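Local coordinates for protein nucleoside diphosphate kinase (Aquifex aeolicus, PDB 3ZTP) that probably transfers the gamma phosphate of ATP to nucleoside diphosphates through a phosphorylated enzyme intermediate, with magnesium as cofactor, and works as a homotetramer, at residues 6-17 with 112-122; 25-33 with 79-90. All coordinates share one frame; numbering follows the deposited sequence. Where two conformers were deposited one is given.

Interaction 1: residues 6-17 with 112-122; sequences TLIIVKPDAMEK and TDKGKNAIHAS. With SO4 (sulfate ion), chain D.
Ile9 and His120 pair across two antiparallel strands, 6-10 and 119-121, at one border of the four-stranded sheet of the ferredoxin-like nucleoside diphosphate kinase fold. The strand directions differ by 167°. Ile9 and His120 exchange both backbone bonds, the one from His120 N to Ile9 O being 2.9 Å long and nearly straight at 169°. Flanking pairs Ile8 with Ala121 and Val10 with Ile119 are non-hydrogen-bonded. Just past strand 6-10, Lys11 N donates to Ala118 O from well above the carbonyl plane; at the other end Leu7 N donates to Ser122 OG, which also bonds Glu131, and Ser122 N returns a bond to Leu7 O.

Apolar contact lies on the face that carries Ile8, Ile119 and Ala121: Ile119 CD1 reaches Ile8 CB at 4.1 Å. Beyond the sheet, the methyl groups of Ala14 and Ala118 meet at 3.9 Å.

Polar side chains gather on the other face. Lys11, a predicted ATP-binding residue, runs extended beyond CG alongside the backbone of 118-120, and its NZ gives Asn117 OD1 a 2.8 Å bond in the amide plane, on a lone pair. Water 2 ties NZ to Gly115 O. Weaker bonds from NZ reach two sulfate oxygens. His120, the predicted phosphohistidine, projects from this face, and with CG anti to the backbone N (chi1 168°) its ring lies with ND1 toward the sulfate, donating to O2 at 2.7 Å. The ion, probably from the crystallisation liquor, is also bonded by Tyr51 OH; its place is consistent with a phosphate site. A leucine in place of Lys11 would probably leave Asn117 OD1 and the sulfate without their shared cationic partner.

At the start of helix 12-17, Asp13 OD2 uses its syn lone pair to accept from Ala118 N at 2.9 Å.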
loop_
_atom_site.group_PDB
_atom_site.type_symbol
_atom_site.label_atom_id
_atom_site.label_comp_id
_atom_site.label_asym_id
_atom_site.label_seq_id
_atom_site.Cartn_x
_atom_site.Cartn_y
_atom_site.Cartn_z
ATOM N N THR A 6 -14.132 -3.461 -13.828
ATOM C CA THR A 6 -13.477 -2.512 -14.707
ATOM C C THR A 6 -12.772 -1.484 -13.850
ATOM O O THR A 6 -13.108 -1.310 -12.676
ATOM C CB THR A 6 -14.479 -1.868 -15.690
ATOM O OG1 THR A 6 -13.718 -1.133 -16.633
ATOM C CG2 THR A 6 -15.467 -0.919 -15.004
ATOM N N LEU A 7 -11.775 -0.816 -14.410
ATOM C CA LEU A 7 -11.041 0.219 -13.683
ATOM C C LEU A 7 -11.474 1.582 -14.181
ATOM O O LEU A 7 -11.493 1.810 -15.397
ATOM C CB LEU A 7 -9.542 0.060 -13.910
ATOM C CG LEU A 7 -8.718 1.044 -13.063
ATOM C CD1 LEU A 7 -8.539 0.559 -11.641
ATOM C CD2 LEU A 7 -7.383 1.394 -13.696
ATOM N N ILE A 8 -11.768 2.500 -13.258
ATOM C CA ILE A 8 -11.863 3.912 -13.607
ATOM C C ILE A 8 -10.741 4.687 -12.945
ATOM O O ILE A 8 -10.266 4.338 -11.854
ATOM C CB ILE A 8 -13.226 4.556 -13.266
ATOM C CG1 ILE A 8 -13.553 4.444 -11.767
ATOM C CG2 ILE A 8 -14.315 3.945 -14.121
ATOM C CD1 ILE A 8 -14.674 5.369 -11.297
ATOM N N ILE A 9 -10.303 5.749 -13.619
ATOM C CA ILE A 9 -9.395 6.731 -12.997
ATOM C C ILE A 9 -9.996 8.108 -13.201
ATOM O O ILE A 9 -10.251 8.508 -14.340
ATOM C CB ILE A 9 -7.975 6.714 -13.580
ATOM C CG1 ILE A 9 -7.412 5.299 -13.518
ATOM C CG2 ILE A 9 -7.117 7.676 -12.790
ATOM C CD1 ILE A 9 -6.035 5.169 -14.194
ATOM N N VAL A 10 -10.198 8.826 -12.098
ATOM C CA VAL A 10 -10.633 10.226 -12.151
ATOM C C VAL A 10 -9.387 11.055 -12.374
ATOM O O VAL A 10 -8.443 10.998 -11.566
ATOM C CB VAL A 10 -11.380 10.619 -10.878
ATOM C CG1 VAL A 10 -11.781 12.095 -10.896
ATOM C CG2 VAL A 10 -12.599 9.718 -10.697
ATOM N N LYS A 11 -9.352 11.766 -13.490
ATOM C CA LYS A 11 -8.149 12.420 -13.978
ATOM C C LYS A 11 -7.952 13.773 -13.297
ATOM O O LYS A 11 -8.849 14.302 -12.629
ATOM C CB LYS A 11 -8.220 12.576 -15.498
ATOM C CG LYS A 11 -8.384 11.286 -16.253
ATOM C CD LYS A 11 -8.361 11.493 -17.767
ATOM C CE LYS A 11 -8.308 10.203 -18.552
ATOM N NZ LYS A 11 -8.396 10.410 -20.006
ATOM N N PRO A 12 -6.761 14.360 -13.447
ATOM C CA PRO A 12 -6.495 15.572 -12.673
ATOM C C PRO A 12 -7.418 16.750 -12.993
ATOM O O PRO A 12 -7.609 17.622 -12.128
ATOM C CB PRO A 12 -5.021 15.882 -12.989
ATOM C CG PRO A 12 -4.442 14.568 -13.299
ATOM C CD PRO A 12 -5.528 13.844 -14.073
ATOM N N ASP A 13 -7.947 16.824 -14.213
ATOM C CA ASP A 13 -8.903 17.885 -14.530
ATOM C C ASP A 13 -10.151 17.798 -13.655
ATOM O O ASP A 13 -10.591 18.810 -13.098
ATOM C CB ASP A 13 -9.258 17.916 -16.014
ATOM C CG ASP A 13 -9.818 16.599 -16.536
ATOM O OD1 ASP A 13 -9.447 15.512 -16.040
ATOM O OD2 ASP A 13 -10.635 16.659 -17.482
ATOM N N ALA A 14 -10.735 16.614 -13.552
ATOM C CA ALA A 14 -11.929 16.436 -12.739
ATOM C C ALA A 14 -11.606 16.565 -11.261
ATOM O O ALA A 14 -12.428 17.057 -10.484
ATOM C CB ALA A 14 -12.578 15.074 -13.053
ATOM N N MET A 15 -10.418 16.134 -10.861
ATOM C CA MET A 15 -9.968 16.305 -9.486
ATOM C C MET A 15 -9.952 17.782 -9.131
ATOM O O MET A 15 -10.534 18.188 -8.125
ATOM C CB MET A 15 -8.590 15.669 -9.287
ATOM C CG MET A 15 -8.624 14.175 -9.470
ATOM S SD MET A 15 -9.482 13.291 -8.140
ATOM C CE MET A 15 -8.111 13.462 -6.972
ATOM N N GLU A 16 -9.353 18.598 -9.989
ATOM C CA GLU A 16 -9.225 20.022 -9.732
ATOM C C GLU A 16 -10.569 20.729 -9.780
ATOM O O GLU A 16 -10.761 21.722 -9.065
ATOM C CB GLU A 16 -8.248 20.644 -10.733
ATOM C CG GLU A 16 -6.807 20.270 -10.453
ATOM C CD GLU A 16 -5.843 20.918 -11.423
ATOM O OE1 GLU A 16 -6.141 22.034 -11.900
ATOM O OE2 GLU A 16 -4.797 20.302 -11.714
ATOM N N LYS A 17 -11.513 20.217 -10.577
ATOM C CA LYS A 17 -12.862 20.766 -10.666
ATOM C C LYS A 17 -13.700 20.424 -9.414
ATOM O O LYS A 17 -14.796 20.957 -9.234
ATOM C CB LYS A 17 -13.609 20.250 -11.903
ATOM C CG LYS A 17 -13.152 20.835 -13.245
ATOM C CD LYS A 17 -14.038 20.301 -14.367
ATOM C CE LYS A 17 -13.841 21.065 -15.644
ATOM N NZ LYS A 17 -14.472 22.421 -15.556
ATOM N N THR A 112 -13.648 18.590 -20.126
ATOM C CA THR A 112 -13.377 19.827 -20.852
ATOM C C THR A 112 -13.319 19.614 -22.353
ATOM O O THR A 112 -13.993 20.332 -23.087
ATOM C CB THR A 112 -12.058 20.438 -20.348
ATOM O OG1 THR A 112 -12.166 20.718 -18.946
ATOM C CG2 THR A 112 -11.722 21.722 -21.088
ATOM N N ASP A 113 -12.555 18.634 -22.805
ATOM C CA ASP A 113 -12.292 18.476 -24.230
ATOM C C ASP A 113 -11.964 17.004 -24.496
ATOM O O ASP A 113 -12.349 16.134 -23.685
ATOM C CB ASP A 113 -11.189 19.462 -24.665
ATOM C CG ASP A 113 -9.951 19.352 -23.821
ATOM O OD1 ASP A 113 -9.514 18.214 -23.614
ATOM O OD2 ASP A 113 -9.398 20.377 -23.375
ATOM N N LYS A 114 -11.288 16.676 -25.579
ATOM C CA LYS A 114 -11.044 15.256 -25.862
ATOM C C LYS A 114 -9.828 14.700 -25.135
ATOM O O LYS A 114 -9.608 13.479 -25.128
ATOM C CB LYS A 114 -10.930 15.017 -27.379
ATOM C CG LYS A 114 -9.678 15.592 -28.001
ATOM C CD LYS A 114 -9.823 15.678 -29.528
ATOM C CE LYS A 114 -9.991 14.319 -30.164
ATOM N NZ LYS A 114 -9.916 14.407 -31.651
ATOM N N GLY A 115 -9.014 15.579 -24.553
ATOM C CA GLY A 115 -7.850 15.163 -23.782
ATOM C C GLY A 115 -8.119 15.267 -22.288
ATOM O O GLY A 115 -7.979 14.290 -21.539
ATOM N N LYS A 116 -8.485 16.458 -21.838
ATOM C CA LYS A 116 -8.917 16.657 -20.465
ATOM C C LYS A 116 -10.381 16.296 -20.396
ATOM O O LYS A 116 -11.271 17.155 -20.491
ATOM C CB LYS A 116 -8.670 18.098 -20.001
ATOM C CG LYS A 116 -7.173 18.412 -19.926
ATOM C CD LYS A 116 -6.905 19.767 -19.305
ATOM C CE LYS A 116 -5.407 19.952 -19.055
ATOM N NZ LYS A 116 -5.132 20.971 -18.007
ATOM N N ASN A 117 -10.613 14.990 -20.284
ATOM C CA ASN A 117 -11.958 14.439 -20.390
ATOM C C ASN A 117 -12.394 13.691 -19.140
ATOM O O ASN A 117 -13.143 12.713 -19.222
ATOM C CB ASN A 117 -12.116 13.557 -21.631
ATOM C CG ASN A 117 -11.257 12.331 -21.598
ATOM O OD1 ASN A 117 -10.466 12.127 -20.692
ATOM N ND2 ASN A 117 -11.401 11.506 -22.626
ATOM N N ALA A 118 -11.910 14.156 -17.997
ATOM C CA ALA A 118 -12.407 13.807 -16.656
ATOM C C ALA A 118 -12.067 12.432 -16.137
ATOM O O ALA A 118 -11.830 12.286 -14.943
ATOM C CB ALA A 118 -13.927 14.045 -16.538
ATOM N N ILE A 119 -12.121 11.415 -16.983
ATOM C CA ILE A 119 -12.134 10.045 -16.497
ATOM C C ILE A 119 -11.624 9.094 -17.565
ATOM O O ILE A 119 -11.829 9.294 -18.759
ATOM C CB ILE A 119 -13.570 9.649 -16.019
ATOM C CG1 ILE A 119 -13.607 8.300 -15.302
ATOM C CG2 ILE A 119 -14.583 9.705 -17.190
ATOM C CD1 ILE A 119 -14.895 8.095 -14.517
ATOM N N HIS A 120 -10.924 8.068 -17.092
ATOM C CA HIS A 120 -10.496 6.906 -17.848
ATOM C C HIS A 120 -11.357 5.714 -17.425
ATOM O O HIS A 120 -11.616 5.549 -16.229
ATOM C CB HIS A 120 -9.047 6.553 -17.483
ATOM C CG HIS A 120 -8.623 5.212 -17.987
ATOM N ND1 HIS A 120 -8.088 5.036 -19.238
ATOM C CD2 HIS A 120 -8.701 3.986 -17.429
ATOM C CE1 HIS A 120 -7.835 3.752 -19.426
ATOM N NE2 HIS A 120 -8.198 3.098 -18.344
ATOM N N ALA A 121 -11.744 4.861 -18.364
ATOM C CA ALA A 121 -12.277 3.541 -18.024
ATOM C C ALA A 121 -11.681 2.492 -18.930
ATOM O O ALA A 121 -11.405 2.755 -20.105
ATOM C CB ALA A 121 -13.797 3.504 -18.129
ATOM N N SER A 122 -11.494 1.297 -18.396
ATOM C CA SER A 122 -10.991 0.183 -19.204
ATOM C C SER A 122 -11.880 -0.069 -20.425
ATOM O O SER A 122 -13.097 0.051 -20.368
ATOM C CB SER A 122 -10.958 -1.094 -18.361
ATOM O OG SER A 122 -10.273 -0.903 -17.144
HETATM S S SO4 D . -7.749 7.504 -21.255
HETATM O O1 SO4 D . -9.161 7.861 -21.190
HETATM O O2 SO4 D . -7.626 6.111 -21.683
HETATM O O3 SO4 D . -7.025 8.294 -22.248
HETATM O O4 SO4 D . -7.120 7.730 -19.983
HETATM O O HOH W 1 -15.203 0.249 -18.545
HETATM O O HOH W 2 -6.537 12.127 -21.294
HETATM O O HOH W 3 -9.304 9.286 -22.860
HETATM O O HOH W 4 -12.336 18.717 -17.251
HETATM O O HOH W 5 -13.658 22.985 -18.237
#

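Interaction 2: residues 25-33 with 79-90; sequences DRFIQEGFQ and GEDAIKRVREII
Phe32 and Phe27 carry a mainly apolar contact between helix 20-29, with the turn that ends it, and helix 82-90, on one side of the central sheet. The short helical segments 25-29 and 82-90 run at 133° to each other with axes 11.5 Å apart, a wide separation that the two rings and Ile89 bridge.

Phe32 is gripped from several directions. Val86 CG2 sits over one ring face in a CH-pi contact, 4.1 Å from the centroid and 18° off the normal. Ile89 CD1 comes to the ring edge, near its plane, at 3.7 Å from CE2. Phe32 CZ lies over the centre of the Arg85 guanidinium, 3.5 Å from Arg85 CZ, the two planes tilted by 28°. That guanidinium is held by an in-plane bond from Arg85 NH1 to Glu80 O, within its own segment, while water 6 joins Arg85 NH2 to Glu30 OE1 and water 7 joins Arg85 NH1 to Gly31 O.

Phe27 offers its outer atoms: CE1 touches Ile89 CG2 at 3.6 Å, and CZ meets Ile90 CG2 at the ring edge. Ile89 splits its branches, as CG2 is anti to the backbone N and faces Phe27 and the Arg26 guanidinium, whereas CG1 carries CD1 against both Glu30 CG and the Phe32 edge. Arg26 NE gives Glu30 OE2 a nearly straight hydrogen bond, part of a salt bridge within the segment, and Arg26 NH1 reaches Asn104 O; these bonds hold the guanidinium whose face Ile89 CG2 covers.

Gly31, with positive phi, ends the helix in a Schellman motif and turns the chain toward strand 33-40. On the side of the sheet, Phe27 and Val86 pack on Ile8 of strand 3-10 and Leu77 of strand 72-78, and Ile106 of helix 106-110 adjoins Phe27 and Ile89.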
loop_
_atom_site.group_PDB
_atom_site.type_symbol
_atom_site.label_atom_id
_atom_site.label_comp_id
_atom_site.label_asym_id
_atom_site.label_seq_id
_atom_site.Cartn_x
_atom_site.Cartn_y
_atom_site.Cartn_z
ATOM N N ASP A 25 -20.429 8.960 -6.714
ATOM C CA ASP A 25 -21.851 8.841 -6.427
ATOM C C ASP A 25 -22.584 8.269 -7.639
ATOM O O ASP A 25 -23.435 7.383 -7.520
ATOM C CB ASP A 25 -22.447 10.203 -6.037
ATOM C CG ASP A 25 -23.896 10.106 -5.648
ATOM O OD1 ASP A 25 -24.266 9.237 -4.866
ATOM O OD2 ASP A 25 -24.698 10.910 -6.170
ATOM N N ARG A 26 -22.269 8.781 -8.828
ATOM C CA ARG A 26 -22.950 8.311 -10.005
ATOM C C ARG A 26 -22.780 6.798 -10.192
ATOM O O ARG A 26 -23.728 6.070 -10.468
ATOM C CB ARG A 26 -22.437 9.036 -11.244
ATOM C CG ARG A 26 -23.007 8.509 -12.563
ATOM C CD ARG A 26 -24.562 8.638 -12.629
ATOM N NE ARG A 26 -24.996 8.421 -14.004
ATOM C CZ ARG A 26 -24.841 9.317 -14.970
ATOM N NH1 ARG A 26 -24.403 10.533 -14.681
ATOM N NH2 ARG A 26 -25.181 9.010 -16.193
ATOM N N PHE A 27 -21.550 6.305 -10.058
ATOM C CA PHE A 27 -21.342 4.876 -10.268
ATOM C C PHE A 27 -22.015 4.030 -9.199
ATOM O O PHE A 27 -22.504 2.966 -9.479
ATOM C CB PHE A 27 -19.848 4.550 -10.400
ATOM C CG PHE A 27 -19.268 5.048 -11.695
ATOM C CD1 PHE A 27 -19.662 4.478 -12.879
ATOM C CD2 PHE A 27 -18.399 6.106 -11.722
ATOM C CE1 PHE A 27 -19.175 4.941 -14.093
ATOM C CE2 PHE A 27 -17.900 6.556 -12.913
ATOM C CZ PHE A 27 -18.287 5.976 -14.097
ATOM N N ILE A 28 -22.040 4.525 -7.967
ATOM C CA ILE A 28 -22.774 3.847 -6.893
ATOM C C ILE A 28 -24.265 3.778 -7.250
ATOM O O ILE A 28 -24.897 2.707 -7.152
ATOM C CB ILE A 28 -22.541 4.560 -5.549
ATOM C CG1 ILE A 28 -21.078 4.375 -5.118
ATOM C CG2 ILE A 28 -23.496 4.017 -4.491
ATOM C CD1 ILE A 28 -20.646 5.379 -4.053
ATOM N N GLN A 29 -24.832 4.907 -7.683
ATOM C CA GLN A 29 -26.259 4.932 -7.993
ATOM C C GLN A 29 -26.628 4.124 -9.224
ATOM O O GLN A 29 -27.762 3.641 -9.356
ATOM C CB GLN A 29 -26.761 6.361 -8.127
ATOM C CG GLN A 29 -26.566 7.215 -6.854
ATOM C CD GLN A 29 -26.860 6.465 -5.572
ATOM O OE1 GLN A 29 -27.804 5.690 -5.458
ATOM N NE2 GLN A 29 -26.011 6.690 -4.584
ATOM N N GLU A 30 -25.671 3.933 -10.128
ATOM C CA GLU A 30 -25.880 3.072 -11.286
ATOM C C GLU A 30 -25.764 1.584 -10.931
ATOM O O GLU A 30 -25.975 0.721 -11.789
ATOM C CB GLU A 30 -24.881 3.437 -12.380
ATOM C CG GLU A 30 -25.123 4.837 -12.971
ATOM C CD GLU A 30 -26.162 4.880 -14.061
ATOM O OE1 GLU A 30 -26.783 3.841 -14.374
ATOM O OE2 GLU A 30 -26.369 5.980 -14.625
ATOM N N GLY A 31 -25.464 1.268 -9.672
ATOM C CA GLY A 31 -25.548 -0.110 -9.196
ATOM C C GLY A 31 -24.218 -0.851 -9.114
ATOM O O GLY A 31 -24.221 -2.074 -8.938
ATOM N N PHE A 32 -23.105 -0.147 -9.257
ATOM C CA PHE A 32 -21.803 -0.811 -9.191
ATOM C C PHE A 32 -21.303 -0.882 -7.764
ATOM O O PHE A 32 -21.523 0.016 -6.943
ATOM C CB PHE A 32 -20.787 -0.081 -10.077
ATOM C CG PHE A 32 -21.159 -0.144 -11.500
ATOM C CD1 PHE A 32 -21.033 -1.350 -12.178
ATOM C CD2 PHE A 32 -21.788 0.917 -12.134
ATOM C CE1 PHE A 32 -21.450 -1.482 -13.478
ATOM C CE2 PHE A 32 -22.204 0.785 -13.441
ATOM C CZ PHE A 32 -22.041 -0.412 -14.109
ATOM N N GLN A 33 -20.623 -1.973 -7.477
ATOM C CA GLN A 33 -19.899 -2.138 -6.229
ATOM C C GLN A 33 -18.490 -1.606 -6.401
ATOM O O GLN A 33 -17.797 -2.011 -7.350
ATOM C CB GLN A 33 -19.828 -3.623 -5.873
ATOM C CG GLN A 33 -21.180 -4.245 -5.515
ATOM C CD GLN A 33 -21.820 -3.579 -4.310
ATOM O OE1 GLN A 33 -21.214 -3.495 -3.244
ATOM N NE2 GLN A 33 -23.048 -3.081 -4.480
ATOM N N GLY A 79 -19.885 -5.179 -11.479
ATOM C CA GLY A 79 -21.305 -5.347 -11.718
ATOM C C GLY A 79 -21.570 -6.037 -13.037
ATOM O O GLY A 79 -20.671 -6.275 -13.827
ATOM N N GLU A 80 -22.829 -6.383 -13.271
ATOM C CA GLU A 80 -23.225 -7.006 -14.534
ATOM C C GLU A 80 -22.853 -6.110 -15.721
ATOM O O GLU A 80 -23.155 -4.921 -15.714
ATOM C CB GLU A 80 -24.729 -7.246 -14.515
ATOM C CG GLU A 80 -25.289 -7.834 -15.791
ATOM C CD GLU A 80 -24.746 -9.208 -16.093
ATOM O OE1 GLU A 80 -24.438 -9.963 -15.146
ATOM O OE2 GLU A 80 -24.626 -9.535 -17.289
ATOM N N ASP A 81 -22.161 -6.682 -16.704
ATOM C CA ASP A 81 -21.828 -5.967 -17.929
ATOM C C ASP A 81 -21.094 -4.658 -17.612
ATOM O O ASP A 81 -21.229 -3.678 -18.332
ATOM C CB ASP A 81 -23.117 -5.702 -18.732
ATOM C CG ASP A 81 -22.875 -5.474 -20.223
ATOM O OD1 ASP A 81 -21.886 -5.987 -20.801
ATOM O OD2 ASP A 81 -23.749 -4.811 -20.835
ATOM N N ALA A 82 -20.259 -4.658 -16.576
ATOM C CA ALA A 82 -19.648 -3.409 -16.084
ATOM C C ALA A 82 -18.807 -2.693 -17.112
ATOM O O ALA A 82 -18.805 -1.475 -17.163
ATOM C CB ALA A 82 -18.826 -3.655 -14.834
ATOM N N ILE A 83 -18.057 -3.427 -17.923
ATOM C CA ILE A 83 -17.129 -2.752 -18.819
ATOM C C ILE A 83 -17.896 -1.879 -19.817
ATOM O O ILE A 83 -17.614 -0.677 -19.963
ATOM C CB ILE A 83 -16.193 -3.762 -19.518
ATOM C CG1 ILE A 83 -15.257 -4.398 -18.479
ATOM C CG2 ILE A 83 -15.391 -3.055 -20.630
ATOM C CD1 ILE A 83 -14.630 -5.709 -18.923
ATOM N N LYS A 84 -18.889 -2.445 -20.465
ATOM C CA LYS A 84 -19.688 -1.691 -21.421
ATOM C C LYS A 84 -20.551 -0.624 -20.728
ATOM O O LYS A 84 -20.694 0.486 -21.220
ATOM C CB LYS A 84 -20.570 -2.631 -22.242
ATOM C CG LYS A 84 -21.578 -1.947 -23.145
ATOM C CD LYS A 84 -22.448 -2.992 -23.843
ATOM C CE LYS A 84 -23.464 -2.364 -24.781
ATOM N NZ LYS A 84 -24.292 -3.400 -25.457
ATOM N N ARG A 85 -21.142 -0.964 -19.594
ATOM C CA ARG A 85 -22.048 -0.026 -18.948
ATOM C C ARG A 85 -21.289 1.195 -18.446
ATOM O O ARG A 85 -21.764 2.324 -18.563
ATOM C CB ARG A 85 -22.821 -0.687 -17.813
ATOM C CG ARG A 85 -23.944 -1.605 -18.265
ATOM C CD ARG A 85 -24.543 -2.417 -17.105
ATOM N NE ARG A 85 -25.133 -1.555 -16.086
ATOM C CZ ARG A 85 -25.190 -1.843 -14.784
ATOM N NH1 ARG A 85 -24.695 -2.975 -14.302
ATOM N NH2 ARG A 85 -25.743 -0.984 -13.946
ATOM N N VAL A 86 -20.105 0.995 -17.883
ATOM C CA VAL A 86 -19.297 2.112 -17.428
ATOM C C VAL A 86 -18.896 2.997 -18.616
ATOM O O VAL A 86 -18.941 4.241 -18.509
ATOM C CB VAL A 86 -18.093 1.621 -16.583
ATOM C CG1 VAL A 86 -17.041 2.711 -16.363
ATOM C CG2 VAL A 86 -18.607 1.103 -15.243
ATOM N N ARG A 87 -18.586 2.409 -19.767
ATOM C CA ARG A 87 -18.258 3.242 -20.925
ATOM C C ARG A 87 -19.463 4.038 -21.447
ATOM O O ARG A 87 -19.299 5.148 -21.975
ATOM C CB ARG A 87 -17.593 2.408 -22.012
ATOM C CG ARG A 87 -16.183 1.965 -21.615
ATOM C CD ARG A 87 -15.579 0.992 -22.621
ATOM N NE ARG A 87 -15.412 1.611 -23.931
ATOM C CZ ARG A 87 -16.354 1.658 -24.870
ATOM N NH1 ARG A 87 -17.550 1.122 -24.656
ATOM N NH2 ARG A 87 -16.102 2.246 -26.032
ATOM N N GLU A 88 -20.668 3.509 -21.262
ATOM C CA GLU A 88 -21.897 4.235 -21.628
ATOM C C GLU A 88 -22.161 5.395 -20.666
ATOM O O GLU A 88 -22.649 6.459 -21.041
ATOM C CB GLU A 88 -23.084 3.269 -21.600
ATOM C CG GLU A 88 -23.123 2.303 -22.772
ATOM C CD GLU A 88 -24.211 1.249 -22.649
ATOM O OE1 GLU A 88 -24.869 1.165 -21.588
ATOM O OE2 GLU A 88 -24.397 0.497 -23.624
ATOM N N ILE A 89 -21.861 5.177 -19.397
ATOM C CA ILE A 89 -22.034 6.208 -18.396
ATOM C C ILE A 89 -21.030 7.346 -18.575
ATOM O O ILE A 89 -21.370 8.512 -18.345
ATOM C CB ILE A 89 -21.925 5.588 -16.997
ATOM C CG1 ILE A 89 -23.136 4.697 -16.710
ATOM C CG2 ILE A 89 -21.792 6.661 -15.896
ATOM C CD1 ILE A 89 -22.895 3.656 -15.625
ATOM N N ILE A 90 -19.797 7.035 -18.977
ATOM C CA ILE A 90 -18.815 8.113 -19.088
ATOM C C ILE A 90 -18.981 8.900 -20.370
ATOM O O ILE A 90 -18.684 10.106 -20.369
ATOM C CB ILE A 90 -17.357 7.646 -18.884
ATOM C CG1 ILE A 90 -16.875 6.823 -20.072
ATOM C CG2 ILE A 90 -17.231 6.875 -17.571
ATOM C CD1 ILE A 90 -15.476 6.299 -19.914
HETATM O O HOH W 6 -26.476 1.367 -14.998
HETATM O O HOH W 7 -25.392 -3.357 -11.344
#

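The centres of interactions 1 and 2 lie 15 Å apart, and the two meet through the sheet face bearing Ile8, Ile119 and Ala121. Ile8 CG2 touches Val86 CG1, and Ile119 CD1 touches Phe27 CE2, each at 3.7 Å, so the helix pair of interaction 2 covers the face turned away from the sulfate. Along the chain, 25-33 and 79-90 are nested between 6-17 and 112-122, and helix 12-17 is followed directly by helix 20-29. Strands 3-10 and 119-121 thus have the predicted catalytic histidine on one face and helix packing on the other. The CD of Arg87, a predicted ATP-binding residue, packs on Ser122 O.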